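Local coordinates for CRISPR-associated protein,CRISPR-associated endonuclease Cas9 (Corynebacterium diphtheriae, PDB 6JOO) that binds a guide RNA and, with magnesium, cleaves double-stranded DNA matching the guide as a type II-C CRISPR-associated endonuclease, at residues 820-825 with 845-850; 857-862 with 890-895; 861-866 with 880-885. All blocks are in the same frame, centred on the assembly; numbering follows the deposited sequence.

Contact 1: 820-825 with 845-850. With nucleotides of chain B.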
loop_
_atom_site.group_PDB
_atom_site.type_symbol
_atom_site.label_atom_id
_atom_site.label_comp_id
_atom_site.label_asym_id
_atom_site.label_seq_id
_atom_site.Cartn_x
_atom_site.Cartn_y
_atom_site.Cartn_z
ATOM N N ASP A 820 4.004 2.394 19.777
ATOM C CA ASP A 820 5.258 1.646 19.764
ATOM C C ASP A 820 6.372 2.359 20.522
ATOM O O ASP A 820 7.554 2.056 20.323
ATOM C CB ASP A 820 5.709 1.318 18.337
ATOM C CG ASP A 820 4.920 0.166 17.733
ATOM O OD1 ASP A 820 4.610 -0.774 18.497
ATOM O OD2 ASP A 820 4.594 0.198 16.527
ATOM N N ASP A 821 6.029 3.307 21.391
ATOM C CA ASP A 821 6.992 3.840 22.341
ATOM C C ASP A 821 7.167 2.865 23.495
ATOM O O ASP A 821 6.229 2.178 23.910
ATOM C CB ASP A 821 6.546 5.204 22.875
ATOM C CG ASP A 821 7.461 6.333 22.433
ATOM O OD1 ASP A 821 8.649 6.059 22.148
ATOM O OD2 ASP A 821 6.997 7.493 22.368
ATOM N N GLU A 822 8.388 2.814 24.011
ATOM C CA GLU A 822 8.761 1.914 25.091
ATOM C C GLU A 822 8.693 2.644 26.425
ATOM O O GLU A 822 9.231 3.748 26.565
ATOM C CB GLU A 822 10.167 1.359 24.869
ATOM C CG GLU A 822 10.757 0.630 26.072
ATOM C CD GLU A 822 12.166 0.131 25.814
ATOM O OE1 GLU A 822 12.622 0.199 24.652
ATOM O OE2 GLU A 822 12.819 -0.330 26.774
ATOM N N LEU A 823 8.043 2.022 27.404
ATOM C CA LEU A 823 7.931 2.570 28.745
ATOM C C LEU A 823 8.600 1.645 29.749
ATOM O O LEU A 823 8.606 0.423 29.582
ATOM C CB LEU A 823 6.473 2.767 29.164
ATOM C CG LEU A 823 5.562 3.612 28.285
ATOM C CD1 LEU A 823 4.188 3.677 28.917
ATOM C CD2 LEU A 823 6.141 5.000 28.089
ATOM N N VAL A 824 9.148 2.242 30.803
ATOM C CA VAL A 824 9.577 1.519 31.995
ATOM C C VAL A 824 8.616 1.897 33.112
ATOM O O VAL A 824 8.461 3.083 33.425
ATOM C CB VAL A 824 11.032 1.840 32.368
ATOM C CG1 VAL A 824 11.433 1.104 33.628
ATOM C CG2 VAL A 824 11.956 1.468 31.229
ATOM N N VAL A 825 7.953 0.899 33.694
ATOM C CA VAL A 825 6.871 1.119 34.647
ATOM C C VAL A 825 7.128 0.308 35.908
ATOM O O VAL A 825 7.507 -0.867 35.836
ATOM C CB VAL A 825 5.501 0.742 34.041
ATOM C CG1 VAL A 825 4.387 0.971 35.052
ATOM C CG2 VAL A 825 5.243 1.525 32.761
ATOM N N ILE A 845 7.028 -7.368 35.472
ATOM C CA ILE A 845 7.147 -6.795 34.136
ATOM C C ILE A 845 7.279 -5.288 34.291
ATOM O O ILE A 845 6.308 -4.604 34.639
ATOM C CB ILE A 845 5.945 -7.155 33.254
ATOM C CG1 ILE A 845 5.669 -8.657 33.319
ATOM C CG2 ILE A 845 6.181 -6.700 31.824
ATOM C CD1 ILE A 845 4.370 -9.072 32.663
ATOM N N ARG A 846 8.475 -4.760 34.036
ATOM C CA ARG A 846 8.702 -3.329 34.145
ATOM C C ARG A 846 8.917 -2.644 32.804
ATOM O O ARG A 846 8.938 -1.411 32.759
ATOM C CB ARG A 846 9.897 -3.044 35.069
ATOM C CG ARG A 846 11.184 -3.739 34.679
ATOM C CD ARG A 846 12.214 -3.652 35.799
ATOM N NE ARG A 846 12.580 -2.274 36.120
ATOM C CZ ARG A 846 13.612 -1.631 35.582
ATOM N NH1 ARG A 846 13.873 -0.380 35.933
ATOM N NH2 ARG A 846 14.386 -2.240 34.692
ATOM N N ARG A 847 9.056 -3.396 31.714
ATOM C CA ARG A 847 9.209 -2.824 30.381
ATOM C C ARG A 847 7.933 -3.063 29.584
ATOM O O ARG A 847 7.574 -4.213 29.308
ATOM C CB ARG A 847 10.421 -3.418 29.661
ATOM C CG ARG A 847 11.752 -3.096 30.320
ATOM C CD ARG A 847 12.874 -3.002 29.296
ATOM N NE ARG A 847 14.189 -3.045 29.932
ATOM C CZ ARG A 847 14.878 -1.974 30.312
ATOM N NH1 ARG A 847 16.064 -2.123 30.887
ATOM N NH2 ARG A 847 14.387 -0.758 30.120
ATOM N N TRP A 848 7.259 -1.975 29.206
ATOM C CA TRP A 848 5.988 -2.039 28.502
ATOM C C TRP A 848 6.071 -1.255 27.201
ATOM O O TRP A 848 6.952 -0.412 27.013
ATOM C CB TRP A 848 4.841 -1.499 29.366
ATOM C CG TRP A 848 4.608 -2.296 30.610
ATOM C CD1 TRP A 848 5.315 -2.223 31.774
ATOM C CD2 TRP A 848 3.602 -3.294 30.812
ATOM N NE1 TRP A 848 4.812 -3.114 32.690
ATOM C CE2 TRP A 848 3.758 -3.784 32.124
ATOM C CE3 TRP A 848 2.581 -3.820 30.014
ATOM C CZ2 TRP A 848 2.934 -4.773 32.657
ATOM C CZ3 TRP A 848 1.764 -4.805 30.542
ATOM C CH2 TRP A 848 1.945 -5.270 31.853
ATOM N N ARG A 849 5.129 -1.545 26.303
ATOM C CA ARG A 849 5.053 -0.930 24.985
ATOM C C ARG A 849 3.692 -0.274 24.794
ATOM O O ARG A 849 2.662 -0.827 25.192
ATOM C CB ARG A 849 5.288 -1.965 23.879
ATOM C CG ARG A 849 5.201 -1.402 22.471
ATOM C CD ARG A 849 5.152 -2.512 21.438
ATOM N NE ARG A 849 4.120 -3.497 21.750
ATOM C CZ ARG A 849 4.359 -4.783 21.983
ATOM N NH1 ARG A 849 3.354 -5.604 22.262
ATOM N NH2 ARG A 849 5.599 -5.251 21.925
ATOM N N VAL A 850 3.693 0.903 24.176
ATOM C CA VAL A 850 2.472 1.659 23.927
ATOM C C VAL A 850 1.874 1.171 22.613
ATOM O O VAL A 850 2.418 1.435 21.538
ATOM C CB VAL A 850 2.749 3.166 23.886
ATOM C CG1 VAL A 850 1.483 3.937 23.522
ATOM C CG2 VAL A 850 3.306 3.634 25.223
ATOM P P G B 77 10.668 4.124 6.614
ATOM O OP1 G B 77 10.970 5.561 6.384
ATOM O OP2 G B 77 11.558 3.298 7.469
ATOM O "O5'" G B 77 9.204 3.955 7.223
ATOM C "C5'" G B 77 8.338 5.076 7.379
ATOM C "C4'" G B 77 8.041 5.384 8.831
ATOM O "O4'" G B 77 7.486 4.210 9.481
ATOM C "C3'" G B 77 9.233 5.823 9.685
ATOM O "O3'" G B 77 8.800 6.814 10.612
ATOM C "C2'" G B 77 9.587 4.552 10.445
ATOM O "O2'" G B 77 10.265 4.768 11.664
ATOM C "C1'" G B 77 8.209 3.947 10.666
ATOM N N9 G B 77 8.206 2.507 10.905
ATOM C C8 G B 77 8.912 1.539 10.238
ATOM N N7 G B 77 8.685 0.342 10.701
ATOM C C5 G B 77 7.774 0.537 11.730
ATOM C C6 G B 77 7.155 -0.394 12.602
ATOM O O6 G B 77 7.302 -1.623 12.634
ATOM N N1 G B 77 6.295 0.234 13.502
ATOM C C2 G B 77 6.060 1.588 13.553
ATOM N N2 G B 77 5.196 2.012 14.488
ATOM N N3 G B 77 6.632 2.465 12.745
ATOM C C4 G B 77 7.468 1.871 11.868
#

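Contact 2: 857-862 with 890-895. With nucleotides of chain C; nucleotides of chain D.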
loop_
_atom_site.group_PDB
_atom_site.type_symbol
_atom_site.label_atom_id
_atom_site.label_comp_id
_atom_site.label_asym_id
_atom_site.label_seq_id
_atom_site.Cartn_x
_atom_site.Cartn_y
_atom_site.Cartn_z
ATOM N N SER A 857 -8.580 8.893 28.803
ATOM C CA SER A 857 -7.934 8.853 30.106
ATOM C C SER A 857 -7.181 7.555 30.360
ATOM O O SER A 857 -6.692 7.352 31.478
ATOM C CB SER A 857 -8.976 9.056 31.216
ATOM O OG SER A 857 -10.045 8.143 31.059
ATOM N N LYS A 858 -7.073 6.673 29.368
ATOM C CA LYS A 858 -6.474 5.362 29.548
ATOM C C LYS A 858 -5.510 5.071 28.413
ATOM O O LYS A 858 -5.742 5.460 27.268
ATOM C CB LYS A 858 -7.529 4.250 29.607
ATOM C CG LYS A 858 -8.366 4.263 30.858
ATOM C CD LYS A 858 -9.524 3.291 30.762
ATOM C CE LYS A 858 -10.164 3.089 32.125
ATOM N NZ LYS A 858 -10.420 4.384 32.816
ATOM N N LEU A 859 -4.430 4.380 28.754
ATOM C CA LEU A 859 -3.455 3.874 27.803
ATOM C C LEU A 859 -3.725 2.407 27.506
ATOM O O LEU A 859 -4.326 1.691 28.308
ATOM C CB LEU A 859 -2.040 4.026 28.353
ATOM C CG LEU A 859 -1.300 5.298 27.980
ATOM C CD1 LEU A 859 -0.085 5.442 28.866
ATOM C CD2 LEU A 859 -0.894 5.217 26.523
ATOM N N ARG A 860 -3.256 1.959 26.345
ATOM C CA ARG A 860 -3.256 0.542 25.997
ATOM C C ARG A 860 -1.810 0.068 25.968
ATOM O O ARG A 860 -1.067 0.385 25.033
ATOM C CB ARG A 860 -3.938 0.285 24.656
ATOM C CG ARG A 860 -4.140 -1.202 24.375
ATOM C CD ARG A 860 -4.427 -1.495 22.906
ATOM N NE ARG A 860 -5.748 -1.042 22.481
ATOM C CZ ARG A 860 -6.825 -1.817 22.424
ATOM N NH1 ARG A 860 -6.742 -3.095 22.770
ATOM N NH2 ARG A 860 -7.985 -1.315 22.019
ATOM N N LEU A 861 -1.416 -0.694 26.983
ATOM C CA LEU A 861 -0.053 -1.178 27.125
ATOM C C LEU A 861 -0.024 -2.698 27.115
ATOM O O LEU A 861 -0.947 -3.359 27.594
ATOM C CB LEU A 861 0.589 -0.666 28.414
ATOM C CG LEU A 861 0.482 0.834 28.678
ATOM C CD1 LEU A 861 1.205 1.194 29.967
ATOM C CD2 LEU A 861 1.034 1.628 27.503
ATOM N N ARG A 862 1.059 -3.244 26.580
ATOM C CA ARG A 862 1.323 -4.662 26.533
ATOM C C ARG A 862 2.781 -4.904 26.942
ATOM O O ARG A 862 3.611 -4.010 26.801
ATOM C CB ARG A 862 1.078 -5.244 25.133
ATOM C CG ARG A 862 -0.387 -5.335 24.752
ATOM C CD ARG A 862 -0.579 -6.213 23.525
ATOM N NE ARG A 862 -1.979 -6.293 23.115
ATOM C CZ ARG A 862 -2.538 -5.491 22.215
ATOM N NH1 ARG A 862 -1.815 -4.547 21.630
ATOM N NH2 ARG A 862 -3.819 -5.633 21.896
ATOM N N PRO A 890 -4.284 0.895 31.802
ATOM C CA PRO A 890 -4.185 1.716 33.012
ATOM C C PRO A 890 -4.702 3.123 32.779
ATOM O O PRO A 890 -4.678 3.645 31.663
ATOM C CB PRO A 890 -2.684 1.723 33.307
ATOM C CG PRO A 890 -2.062 1.610 31.964
ATOM C CD PRO A 890 -2.981 0.766 31.124
ATOM N N ALA A 891 -5.184 3.737 33.855
ATOM C CA ALA A 891 -5.535 5.147 33.796
ATOM C C ALA A 891 -4.271 5.991 33.736
ATOM O O ALA A 891 -3.274 5.692 34.399
ATOM C CB ALA A 891 -6.382 5.546 35.003
ATOM N N VAL A 892 -4.319 7.052 32.932
ATOM C CA VAL A 892 -3.146 7.897 32.733
ATOM C C VAL A 892 -2.723 8.548 34.045
ATOM O O VAL A 892 -1.530 8.595 34.373
ATOM C CB VAL A 892 -3.434 8.938 31.638
ATOM C CG1 VAL A 892 -2.455 10.102 31.720
ATOM C CG2 VAL A 892 -3.385 8.275 30.268
ATOM N N ASN A 893 -3.688 9.050 34.820
ATOM C CA ASN A 893 -3.345 9.727 36.067
ATOM C C ASN A 893 -2.793 8.750 37.096
ATOM O O ASN A 893 -1.824 9.063 37.797
ATOM C CB ASN A 893 -4.560 10.460 36.628
ATOM C CG ASN A 893 -4.228 11.252 37.875
ATOM O OD1 ASN A 893 -3.090 11.687 38.053
ATOM N ND2 ASN A 893 -5.212 11.435 38.749
ATOM N N LYS A 894 -3.393 7.565 37.204
ATOM C CA LYS A 894 -2.898 6.575 38.153
ATOM C C LYS A 894 -1.513 6.078 37.756
ATOM O O LYS A 894 -0.633 5.915 38.609
ATOM C CB LYS A 894 -3.881 5.408 38.252
ATOM C CG LYS A 894 -3.551 4.391 39.333
ATOM C CD LYS A 894 -4.473 3.183 39.241
ATOM C CE LYS A 894 -4.298 2.260 40.441
ATOM N NZ LYS A 894 -5.109 1.016 40.293
ATOM N N LEU A 895 -1.300 5.856 36.458
ATOM C CA LEU A 895 -0.042 5.284 35.985
ATOM C C LEU A 895 1.126 6.235 36.212
ATOM O O LEU A 895 2.189 5.829 36.692
ATOM C CB LEU A 895 -0.164 4.930 34.502
ATOM C CG LEU A 895 1.107 4.521 33.760
ATOM C CD1 LEU A 895 1.592 3.168 34.232
ATOM C CD2 LEU A 895 0.878 4.509 32.259
ATOM P P DG C 2 -4.525 -3.212 19.546
ATOM O OP1 DG C 2 -3.220 -2.665 19.980
ATOM O OP2 DG C 2 -5.326 -4.032 20.485
ATOM O "O5'" DG C 2 -5.438 -2.020 18.988
ATOM C "C5'" DG C 2 -4.853 -0.979 18.217
ATOM C "C4'" DG C 2 -5.920 -0.108 17.580
ATOM O "O4'" DG C 2 -6.839 -0.944 16.842
ATOM C "C3'" DG C 2 -6.784 0.679 18.555
ATOM O "O3'" DG C 2 -6.174 1.936 18.845
ATOM C "C2'" DG C 2 -8.075 0.857 17.765
ATOM C "C1'" DG C 2 -8.158 -0.446 16.970
ATOM N N9 DG C 2 -8.990 -1.482 17.587
ATOM C C8 DG C 2 -8.562 -2.564 18.321
ATOM N N7 DG C 2 -9.534 -3.330 18.736
ATOM C C5 DG C 2 -10.680 -2.723 18.241
ATOM C C6 DG C 2 -12.038 -3.100 18.366
ATOM O O6 DG C 2 -12.513 -4.078 18.959
ATOM N N1 DG C 2 -12.881 -2.207 17.714
ATOM C C2 DG C 2 -12.464 -1.094 17.027
ATOM N N2 DG C 2 -13.425 -0.353 16.461
ATOM N N3 DG C 2 -11.195 -0.729 16.900
ATOM C C4 DG C 2 -10.361 -1.586 17.530
ATOM P P DA D 2 -6.970 1.237 37.049
ATOM O OP1 DA D 2 -5.840 0.495 37.650
ATOM O OP2 DA D 2 -6.787 1.989 35.787
ATOM O "O5'" DA D 2 -8.172 0.212 36.834
ATOM C "C5'" DA D 2 -8.432 -0.791 37.796
ATOM C "C4'" DA D 2 -9.681 -1.565 37.425
ATOM O "O4'" DA D 2 -10.745 -0.640 37.108
ATOM C "C3'" DA D 2 -9.533 -2.486 36.212
ATOM O "O3'" DA D 2 -9.802 -3.822 36.589
ATOM C "C2'" DA D 2 -10.556 -1.966 35.190
ATOM C "C1'" DA D 2 -11.509 -1.139 36.039
ATOM N N9 DA D 2 -12.072 0.008 35.325
ATOM C C8 DA D 2 -11.462 1.209 35.112
ATOM N N7 DA D 2 -12.196 2.067 34.447
ATOM C C5 DA D 2 -13.373 1.385 34.204
ATOM C C6 DA D 2 -14.559 1.751 33.538
ATOM N N6 DA D 2 -14.744 2.950 32.973
ATOM N N1 DA D 2 -15.548 0.837 33.472
ATOM C C2 DA D 2 -15.355 -0.361 34.038
ATOM N N3 DA D 2 -14.284 -0.821 34.691
ATOM C C4 DA D 2 -13.319 0.111 34.740
ATOM P P DG C 3 -6.401 2.640 20.273
ATOM O OP1 DG C 3 -5.548 3.851 20.323
ATOM O OP2 DG C 3 -6.225 1.599 21.306
ATOM O "O5'" DG C 3 -7.957 3.042 20.275
ATOM C "C5'" DG C 3 -8.408 4.227 19.611
ATOM C "C4'" DG C 3 -9.883 4.116 19.231
ATOM O "O4'" DG C 3 -10.193 2.746 18.923
ATOM C "C3'" DG C 3 -10.865 4.551 20.310
ATOM O "O3'" DG C 3 -11.317 5.861 20.025
ATOM C "C2'" DG C 3 -12.021 3.554 20.215
ATOM C "C1'" DG C 3 -11.490 2.415 19.349
ATOM N N9 DG C 3 -11.414 1.148 20.057
ATOM C C8 DG C 3 -10.299 0.595 20.635
ATOM N N7 DG C 3 -10.527 -0.553 21.204
ATOM C C5 DG C 3 -11.882 -0.776 20.992
ATOM C C6 DG C 3 -12.700 -1.863 21.382
ATOM O O6 DG C 3 -12.381 -2.878 22.014
ATOM N N1 DG C 3 -14.014 -1.691 20.963
ATOM C C2 DG C 3 -14.478 -0.609 20.257
ATOM N N2 DG C 3 -15.778 -0.623 19.939
ATOM N N3 DG C 3 -13.723 0.415 19.886
ATOM C C4 DG C 3 -12.440 0.264 20.286
#

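Contact 3: 861-866 with 880-885. With nucleotides of chain C.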
loop_
_atom_site.group_PDB
_atom_site.type_symbol
_atom_site.label_atom_id
_atom_site.label_comp_id
_atom_site.label_asym_id
_atom_site.label_seq_id
_atom_site.Cartn_x
_atom_site.Cartn_y
_atom_site.Cartn_z
ATOM N N LEU A 861 -1.416 -0.694 26.983
ATOM C CA LEU A 861 -0.053 -1.178 27.125
ATOM C C LEU A 861 -0.024 -2.698 27.115
ATOM O O LEU A 861 -0.947 -3.359 27.594
ATOM C CB LEU A 861 0.589 -0.666 28.414
ATOM C CG LEU A 861 0.482 0.834 28.678
ATOM C CD1 LEU A 861 1.205 1.194 29.967
ATOM C CD2 LEU A 861 1.034 1.628 27.503
ATOM N N ARG A 862 1.059 -3.244 26.580
ATOM C CA ARG A 862 1.323 -4.662 26.533
ATOM C C ARG A 862 2.781 -4.904 26.942
ATOM O O ARG A 862 3.611 -4.010 26.801
ATOM C CB ARG A 862 1.078 -5.244 25.133
ATOM C CG ARG A 862 -0.387 -5.335 24.752
ATOM C CD ARG A 862 -0.579 -6.213 23.525
ATOM N NE ARG A 862 -1.979 -6.293 23.115
ATOM C CZ ARG A 862 -2.538 -5.491 22.215
ATOM N NH1 ARG A 862 -1.815 -4.547 21.630
ATOM N NH2 ARG A 862 -3.819 -5.633 21.896
ATOM N N PRO A 863 3.077 -6.085 27.468
ATOM C CA PRO A 863 4.480 -6.383 27.813
ATOM C C PRO A 863 5.372 -6.292 26.584
ATOM O O PRO A 863 5.057 -6.835 25.522
ATOM C CB PRO A 863 4.403 -7.812 28.364
ATOM C CG PRO A 863 2.998 -7.956 28.844
ATOM C CD PRO A 863 2.166 -7.161 27.882
ATOM N N LEU A 864 6.497 -5.585 26.735
ATOM C CA LEU A 864 7.349 -5.296 25.582
ATOM C C LEU A 864 8.004 -6.557 25.030
ATOM O O LEU A 864 8.088 -6.733 23.809
ATOM C CB LEU A 864 8.416 -4.264 25.960
ATOM C CG LEU A 864 9.576 -4.019 24.985
ATOM C CD1 LEU A 864 9.072 -3.547 23.625
ATOM C CD2 LEU A 864 10.577 -3.022 25.562
ATOM N N GLN A 865 8.469 -7.446 25.908
ATOM C CA GLN A 865 9.322 -8.562 25.521
ATOM C C GLN A 865 8.549 -9.853 25.273
ATOM O O GLN A 865 9.155 -10.930 25.253
ATOM C CB GLN A 865 10.395 -8.793 26.591
ATOM C CG GLN A 865 11.310 -7.600 26.841
ATOM C CD GLN A 865 12.139 -7.748 28.107
ATOM O OE1 GLN A 865 11.815 -8.546 28.987
ATOM N NE2 GLN A 865 13.216 -6.976 28.203
HETATM N N MSE A 866 7.236 -9.780 25.074
HETATM C CA MSE A 866 6.454 -11.007 24.923
HETATM C C MSE A 866 5.603 -11.041 23.656
HETATM O O MSE A 866 5.210 -10.004 23.126
HETATM C CB MSE A 866 5.563 -11.215 26.144
HETATM C CG MSE A 866 6.351 -11.336 27.421
HETATM SE SE MSE A 866 5.249 -11.306 29.004
HETATM C CE MSE A 866 6.610 -10.685 30.257
ATOM N N SER A 880 -3.705 -14.111 28.127
ATOM C CA SER A 880 -4.388 -13.713 26.899
ATOM C C SER A 880 -4.982 -12.314 27.024
ATOM O O SER A 880 -5.036 -11.566 26.040
ATOM C CB SER A 880 -5.476 -14.731 26.550
ATOM O OG SER A 880 -4.958 -15.787 25.756
ATOM N N LYS A 881 -5.428 -11.942 28.225
ATOM C CA LYS A 881 -5.963 -10.600 28.433
ATOM C C LYS A 881 -4.868 -9.545 28.331
ATOM O O LYS A 881 -5.076 -8.485 27.730
ATOM C CB LYS A 881 -6.661 -10.518 29.793
ATOM C CG LYS A 881 -7.942 -11.339 29.897
ATOM C CD LYS A 881 -9.049 -10.779 29.010
ATOM C CE LYS A 881 -10.136 -11.813 28.747
ATOM N NZ LYS A 881 -9.606 -13.003 28.020
ATOM N N ILE A 882 -3.697 -9.816 28.906
ATOM C CA ILE A 882 -2.666 -8.789 28.998
ATOM C C ILE A 882 -1.796 -8.752 27.742
ATOM O O ILE A 882 -1.383 -7.672 27.301
ATOM C CB ILE A 882 -1.828 -9.012 30.271
ATOM C CG1 ILE A 882 -2.664 -8.720 31.513
ATOM C CG2 ILE A 882 -0.569 -8.153 30.269
ATOM C CD1 ILE A 882 -3.249 -7.319 31.545
ATOM N N ILE A 883 -1.520 -9.904 27.138
ATOM C CA ILE A 883 -0.591 -9.998 26.020
ATOM C C ILE A 883 -1.311 -9.967 24.676
ATOM O O ILE A 883 -0.795 -9.406 23.709
ATOM C CB ILE A 883 0.270 -11.271 26.158
ATOM C CG1 ILE A 883 0.879 -11.342 27.568
ATOM C CG2 ILE A 883 1.362 -11.304 25.088
ATOM C CD1 ILE A 883 1.823 -12.514 27.770
ATOM N N ASP A 884 -2.514 -10.547 24.586
ATOM C CA ASP A 884 -3.210 -10.652 23.290
ATOM C C ASP A 884 -4.208 -9.527 23.134
ATOM O O ASP A 884 -4.038 -8.641 22.270
ATOM C CB ASP A 884 -3.884 -12.026 23.161
ATOM C CG ASP A 884 -4.467 -12.277 21.763
ATOM O OD1 ASP A 884 -4.390 -11.392 20.878
ATOM O OD2 ASP A 884 -5.008 -13.378 21.547
ATOM N N ARG A 885 -5.272 -9.523 23.930
ATOM C CA ARG A 885 -6.335 -8.546 23.753
ATOM C C ARG A 885 -7.124 -8.439 25.048
ATOM O O ARG A 885 -7.471 -9.468 25.638
ATOM C CB ARG A 885 -7.238 -8.945 22.581
ATOM C CG ARG A 885 -8.452 -8.061 22.365
ATOM C CD ARG A 885 -9.270 -8.568 21.195
ATOM N NE ARG A 885 -10.398 -7.690 20.919
ATOM C CZ ARG A 885 -10.327 -6.607 20.154
ATOM N NH1 ARG A 885 -9.178 -6.271 19.585
ATOM N NH2 ARG A 885 -11.403 -5.859 19.960
ATOM P P DG C 2 -4.525 -3.212 19.546
ATOM O OP1 DG C 2 -3.220 -2.665 19.980
ATOM O OP2 DG C 2 -5.326 -4.032 20.485
ATOM O "O5'" DG C 2 -5.438 -2.020 18.988
ATOM C "C5'" DG C 2 -4.853 -0.979 18.217
ATOM C "C4'" DG C 2 -5.920 -0.108 17.580
ATOM O "O4'" DG C 2 -6.839 -0.944 16.842
ATOM C "C3'" DG C 2 -6.784 0.679 18.555
ATOM O "O3'" DG C 2 -6.174 1.936 18.845
ATOM C "C2'" DG C 2 -8.075 0.857 17.765
ATOM C "C1'" DG C 2 -8.158 -0.446 16.970
ATOM N N9 DG C 2 -8.990 -1.482 17.587
ATOM C C8 DG C 2 -8.562 -2.564 18.321
ATOM N N7 DG C 2 -9.534 -3.330 18.736
ATOM C C5 DG C 2 -10.680 -2.723 18.241
ATOM C C6 DG C 2 -12.038 -3.100 18.366
ATOM O O6 DG C 2 -12.513 -4.078 18.959
ATOM N N1 DG C 2 -12.881 -2.207 17.714
ATOM C C2 DG C 2 -12.464 -1.094 17.027
ATOM N N2 DG C 2 -13.425 -0.353 16.461
ATOM N N3 DG C 2 -11.195 -0.729 16.900
ATOM C C4 DG C 2 -10.361 -1.586 17.530
ATOM O "O5'" DG C 1 -5.650 -7.638 18.568
ATOM C "C5'" DG C 1 -4.457 -7.351 17.849
ATOM C "C4'" DG C 1 -4.635 -6.113 16.994
ATOM O "O4'" DG C 1 -5.528 -6.414 15.899
ATOM C "C3'" DG C 1 -5.254 -4.931 17.719
ATOM O "O3'" DG C 1 -4.235 -4.116 18.254
ATOM C "C2'" DG C 1 -6.015 -4.211 16.612
ATOM C "C1'" DG C 1 -6.461 -5.367 15.722
ATOM N N9 DG C 1 -7.793 -5.886 16.027
ATOM C C8 DG C 1 -8.089 -7.076 16.647
ATOM N N7 DG C 1 -9.369 -7.294 16.774
ATOM C C5 DG C 1 -9.963 -6.180 16.192
ATOM C C6 DG C 1 -11.333 -5.857 16.031
ATOM O O6 DG C 1 -12.325 -6.512 16.385
ATOM N N1 DG C 1 -11.501 -4.634 15.388
ATOM C C2 DG C 1 -10.477 -3.826 14.955
ATOM N N2 DG C 1 -10.837 -2.681 14.357
ATOM N N3 DG C 1 -9.188 -4.117 15.098
ATOM C C4 DG C 1 -9.007 -5.306 15.722
#

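Contact 1: 820-825 with 845-850
Leu823 and Trp848 form the hydrogen-bonded pair at the middle of this antiparallel pairing, Leu823 N giving to Trp848 O (2.7 Å) and Trp848 N returning to Leu823 O (2.8 Å). The flanking non-hydrogen-bonded pairs are Glu822 with Arg849 and Val824 with Arg847. Beyond them, Val825 N reaches Arg846 O and Asp820 N reaches Val850 O. On the apolar face, Leu823 CD1 rests against Val850 CG2 at 3.8 Å, and Val825 CB meets Trp848 CD1 at 3.7 Å. The opposite face is mostly charged, with Val824 CG2 beside Arg847 NH2. Glu822 CG is anti to the backbone N (chi1 168°) and the chain runs on extended to Arg847, where OE2 makes a long salt bridge to NH2 (3.7 Å), the carboxylate and guanidinium planes nearly perpendicular; Arg906 is the stronger partner of that carboxylate. In the Cas9 C-terminal domain, then, backbone bonds and an apolar face hold the strands, while Asp820 OD2 grips N2 of G77 of chain B, an sgRNA guanine, through one hydrogen bond (2.8 Å).

Contact 2: 857-862 with 890-895
Edge strand 858-863 of the C-terminal domain's antiparallel sheet meets the start of helix 892-898 here, with Ala891 in the N-cap position. Val892 N, the first helical amide, gives a 2.8 Å bond to Ser857 O, and Leu859 N reaches Pro890 O at 3.0 Å, so Lys858 and Ala891 lie bridged between these two bonds. Leu859, Leu861, Pro890, Val892 and Leu895 supply the apolar packing. Leu861 CD1 touches Pro890 CG at 3.9 Å, crossing the ring at about a right angle, and meets Leu895 tip to tip through CD2. Leu859 CD1 comes to the same CD2 from another direction, at 3.6 Å. For Leu895, chi1 171° sets CG anti to the backbone N, and CD2 branches from there to both leucines. This part of the domain holds both DNA strands, consistent with the PAM-binding region of Cas9. Ala891 N donates to OP2 of DA2 of chain D, Lys894, fully extended, puts NZ 2.8 Å from OP1 of the same phosphate, and Lys858 NZ comes within 3.3 Å of N7 of that adenine. The helix dipole may add to the pull on the phosphate. On the strand's other side, Arg860 NE donates to OP2 of DG3 of chain C at 2.9 Å, straight (166°). O5' of DG2 of chain C lies over the guanidinium face, and Arg860 NH2 approaches N7 of DG3 of chain C at the edge (2.8 Å).

Contact 3: 861-866 with 880-885
Arg862 and Pro863, at the end of edge strand 858-863 of the sheet in the C-terminal domain, pack across helix 877-884, the short axes crossing at -98°. Arg862 can be followed outward past three successive backbone carbonyls, of Ile882, Ile883 and Asp884. CB lies near Ile882 O, and CG comes within 3.6 Å of the same oxygen. CG is anti to the carbonyl carbon (chi1 -72°), and the chain then runs extended to NE. CD is 3.2 Å from Ile883 O. NE and NH2 share Asp884 O through two weak bonds, NH2 at 3.0 Å. At the tip the guanidinium takes the phosphate of DG2 of chain C edge-on: NH1 donates to OP1 (2.9 Å) and NH2 to OP2, while Asp851 also forms a salt bridge with NH1. Behind it, Pro863 CD touches Ile882 CG2 at 3.8 Å, its ring crossing the isoleucine at about a right angle. Pro863 also begins a type I turn to Met866, a selenomethionine, whose SE meets Ile883 CD1. Ser880 O accepts from Asp884 N and, in a wider pi-type turn, from Arg885 N. Arg885 then reaches out, extended: its NH1 donates to N7 of DG2 of chain C at 3.1 Å and also lies 3.0 Å from N7 of DG1 of chain C.

How the contacts relate
All three contacts involve the five-stranded antiparallel sheet of the C-terminal domain, within the C-terminal piece of this engineered fusion. Contact 1 pairs strand 822-824 with 847-855, interior strands of the sheet, yet several of its residues remain partly exposed. Contacts 2 and 3 are more buried, and both bring a helix to edge strand 858-863, sharing Leu861 and Arg862. Contact 1 is tied to that strand by a probable hydrogen bond from Arg849 N to Arg862 O and by Trp848 packing on Pro863. The chemistry shifts accordingly: strand-to-strand backbone bonds in contact 1, a single bridge with leucine packing in contact 2, and an arginine passing backbone carbonyls in contact 3. All three reach nucleic acid, guide RNA or DNA.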